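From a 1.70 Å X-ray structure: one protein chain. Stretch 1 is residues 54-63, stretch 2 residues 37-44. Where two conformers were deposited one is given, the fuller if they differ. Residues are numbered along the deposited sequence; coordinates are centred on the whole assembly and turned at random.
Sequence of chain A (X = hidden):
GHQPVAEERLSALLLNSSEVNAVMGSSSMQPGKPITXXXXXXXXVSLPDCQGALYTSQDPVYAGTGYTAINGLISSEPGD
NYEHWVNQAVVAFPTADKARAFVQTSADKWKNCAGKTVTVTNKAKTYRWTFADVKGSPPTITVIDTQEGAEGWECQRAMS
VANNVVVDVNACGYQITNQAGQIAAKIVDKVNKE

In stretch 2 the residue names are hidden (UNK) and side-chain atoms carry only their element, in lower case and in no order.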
# COMPACT_ATOMS: atom_id res chain seq x y z
N LEU A 54 -5.42 -4.95 -4.06
CA LEU A 54 -4.29 -5.87 -4.06
C LEU A 54 -2.93 -5.18 -3.98
O LEU A 54 -2.01 -5.68 -3.33
CB LEU A 54 -4.29 -6.72 -5.34
CG LEU A 54 -5.44 -7.73 -5.42
CD1 LEU A 54 -5.64 -8.24 -6.84
CD2 LEU A 54 -5.20 -8.87 -4.45
N TYR A 55 -2.79 -4.06 -4.69
CA TYR A 55 -1.49 -3.43 -4.89
C TYR A 55 -1.51 -1.92 -4.66
O TYR A 55 -2.51 -1.25 -4.96
CB TYR A 55 -1.01 -3.66 -6.33
CG TYR A 55 -1.09 -5.10 -6.80
CD1 TYR A 55 -0.40 -6.11 -6.14
CD2 TYR A 55 -1.85 -5.45 -7.91
CE1 TYR A 55 -0.46 -7.43 -6.57
CE2 TYR A 55 -1.92 -6.77 -8.35
CZ TYR A 55 -1.22 -7.75 -7.68
OH TYR A 55 -1.28 -9.06 -8.09
N THR A 56 -0.41 -1.37 -4.15
CA THR A 56 -0.28 0.07 -3.99
C THR A 56 0.15 0.71 -5.29
O THR A 56 0.61 0.02 -6.21
CB THR A 56 0.79 0.44 -2.94
OG1 THR A 56 2.08 0.43 -3.56
CG2 THR A 56 0.79 -0.55 -1.81
N SER A 57 -0.02 2.02 -5.38
CA SER A 57 0.58 2.82 -6.45
C SER A 57 0.28 2.37 -7.88
O SER A 57 1.14 2.47 -8.75
CB SER A 57 2.11 2.86 -6.27
OG SER A 57 2.49 2.99 -4.91
N GLN A 58 -0.94 1.90 -8.13
CA GLN A 58 -1.28 1.40 -9.45
C GLN A 58 -1.79 2.51 -10.36
O GLN A 58 -2.69 3.27 -9.99
CB GLN A 58 -2.33 0.30 -9.35
CG GLN A 58 -1.84 -0.93 -8.58
CD GLN A 58 -0.74 -1.65 -9.32
OE1 GLN A 58 -0.99 -2.32 -10.33
NE2 GLN A 58 0.50 -1.51 -8.84
N ASP A 59 -1.23 2.60 -11.56
CA ASP A 59 -1.65 3.64 -12.49
C ASP A 59 -3.16 3.70 -12.76
O ASP A 59 -3.75 4.77 -12.67
CB ASP A 59 -0.86 3.56 -13.81
CG ASP A 59 -1.18 4.71 -14.74
OD1 ASP A 59 -0.73 5.84 -14.46
OD2 ASP A 59 -1.90 4.49 -15.73
N PRO A 60 -3.80 2.55 -13.09
CA PRO A 60 -5.24 2.57 -13.41
C PRO A 60 -6.09 3.01 -12.22
O PRO A 60 -7.22 3.50 -12.38
CB PRO A 60 -5.54 1.10 -13.75
CG PRO A 60 -4.24 0.55 -14.21
CD PRO A 60 -3.20 1.23 -13.36
N VAL A 61 -5.54 2.86 -11.03
CA VAL A 61 -6.24 3.22 -9.81
C VAL A 61 -6.12 4.73 -9.54
O VAL A 61 -7.10 5.37 -9.17
CB VAL A 61 -5.70 2.42 -8.62
CG1 VAL A 61 -6.38 2.85 -7.32
CG2 VAL A 61 -5.89 0.91 -8.88
N TYR A 62 -4.93 5.28 -9.73
CA TYR A 62 -4.68 6.69 -9.42
C TYR A 62 -4.93 7.65 -10.58
O TYR A 62 -5.00 8.87 -10.39
CB TYR A 62 -3.25 6.88 -8.92
CG TYR A 62 -3.03 6.53 -7.47
CD1 TYR A 62 -3.15 7.51 -6.49
CD2 TYR A 62 -2.67 5.25 -7.07
CE1 TYR A 62 -2.93 7.22 -5.15
CE2 TYR A 62 -2.47 4.95 -5.73
CZ TYR A 62 -2.58 5.95 -4.78
OH TYR A 62 -2.39 5.67 -3.46
N ALA A 63 -5.02 7.10 -11.79
CA ALA A 63 -5.26 7.93 -12.96
C ALA A 63 -6.52 8.76 -12.77
O ALA A 63 -7.56 8.25 -12.35
CB ALA A 63 -5.38 7.07 -14.20
N UNK A 37 7.09 6.94 -9.78
CA UNK A 37 5.95 7.00 -10.69
C UNK A 37 4.99 5.87 -10.38
O UNK A 37 5.37 4.90 -9.72
c UNK A 37 6.42 6.91 -12.14
o UNK A 37 7.28 5.80 -12.31
N UNK A 38 3.75 6.00 -10.85
CA UNK A 38 2.76 4.94 -10.66
C UNK A 38 3.12 3.76 -11.55
O UNK A 38 3.79 3.91 -12.57
c UNK A 38 1.35 5.43 -11.01
s UNK A 38 0.59 5.96 -8.41
c UNK A 38 0.22 7.55 -7.62
c UNK A 38 0.83 6.54 -10.10
N UNK A 39 2.66 2.58 -11.14
CA UNK A 39 2.98 1.34 -11.82
C UNK A 39 1.94 1.06 -12.90
O UNK A 39 0.76 0.86 -12.60
c UNK A 39 3.28 -1.15 -11.36
o UNK A 39 3.13 -2.13 -10.60
o UNK A 39 3.65 -1.24 -12.56
c UNK A 39 3.02 0.22 -10.77
N UNK A 40 2.37 1.05 -14.16
CA UNK A 40 1.45 0.78 -15.27
C UNK A 40 1.74 -0.55 -15.96
O UNK A 40 1.25 -0.80 -17.06
c UNK A 40 1.42 1.93 -16.29
o UNK A 40 2.67 2.08 -16.95
N UNK A 41 2.54 -1.40 -15.32
CA UNK A 41 2.77 -2.72 -15.87
C UNK A 41 1.43 -3.45 -15.83
O UNK A 41 0.68 -3.34 -14.85
o UNK A 41 3.42 -3.64 -13.72
c UNK A 41 3.83 -3.47 -15.06
N UNK A 42 1.10 -4.18 -16.90
CA UNK A 42 -0.25 -4.75 -17.00
C UNK A 42 -0.52 -5.83 -15.96
O UNK A 42 0.34 -6.66 -15.68
c UNK A 42 -0.26 -5.37 -18.41
c UNK A 42 1.92 -4.49 -18.08
c UNK A 42 1.17 -5.63 -18.73
N UNK A 43 -1.71 -5.79 -15.39
CA UNK A 43 -2.19 -6.88 -14.55
C UNK A 43 -3.70 -7.01 -14.75
O UNK A 43 -4.40 -6.00 -14.89
c UNK A 43 -2.35 -5.32 -12.59
c UNK A 43 -2.37 -7.81 -12.21
c UNK A 43 -1.83 -6.67 -13.07
N UNK A 44 -4.18 -8.24 -14.78
CA UNK A 44 -5.60 -8.49 -15.00
C UNK A 44 -6.20 -9.08 -13.74
O UNK A 44 -5.72 -10.09 -13.24
o UNK A 44 -5.06 -9.03 -17.30
c UNK A 44 -7.26 -9.66 -16.48
c UNK A 44 -5.78 -9.49 -16.14
O HOH W 1 0.98 -3.44 -12.22

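Position 37 carries one carbon and then one oxygen, the pattern of a hydroxymethyl group. The side chain makes no contact with stretch 1, so the atoms alone identify it: Ser-37.

Position 38 has an unbranched chain of two carbons, a sulfur and a terminal carbon, and its CA-to-CB bond points toward stretch 1. A thioether flanked by carbons on both sides is methionine, Met-38. Its CE lies 3.4 Å from CG of Tyr-62 and 3.6 Å from the ring centroid, 21° off the normal, which places the methyl over the ring face as a CH-pi contact. SD sits obliquely, 4.1 Å from the same centroid and also 4.1 Å from CB of Ser-57. Nearer the backbone, CB of Met-38 packs 3.8 Å from CA of Asp-59.

Position 39 shows two carbons, the second bearing two oxygens. Element labels would fit a carboxylate, and the neighbours agree: one oxygen accepts from NE2 of Gln-58, while the other accepts from the backbone N of position 41, 3.0 Å away. Two oxygens that both accept from N-H groups indicate Asp-39. The bond from Gln-58 NE2 to Asp-39 OD2 measures 3.2 Å with an angle of 158°.

Position 40 again has one carbon and one oxygen, hence Ser-40; its CB lies 3.7 Å from CB of Asp-59.

Position 41 repeats that pattern, with CB directed away from stretch 1. It is Ser-41, whose OG donates to OD1 of Asp-39 at 2.7 Å, tying this serine to the carboxylate.

Position 42 has three carbons closing a ring onto the backbone N, which defines Pro-42; it makes no contact with stretch 1.

Position 43 has one carbon carrying two more, a beta-branched hydrocarbon: Val-43. Its CG2 approaches CE2 of Tyr-55 obliquely at 4.0 Å, and CG1 lies 4.0 Å from OE1 of Gln-58.

Position 44 has a carbon bearing one oxygen and one carbon, Thr-44, out of reach of stretch 1.

The contact is built around a single beta bridge between Gln-58 and Asp-39. Asp-39 N donates to Ser-57 O (2.8 Å, 175°) and Asp-59 N donates to Asp-39 O (2.8 Å, 171°), both nearly linear. The Gln-58 amide reinforces this bridge through its side-chain bond to Asp-39, and its NE2 also donates to Thr-56 O at 3.0 Å. Water 1 lies between the stretches, its oxygen 2.6 Å from Ser-41 O and 3.0 Å from Gln-58 OE1, placed to donate to either. Apolar packing flanks this polar centre, with Met-38 on Tyr-62 and Val-43 against Tyr-55.

Stretch 2 (37-44) SMDSSPVT
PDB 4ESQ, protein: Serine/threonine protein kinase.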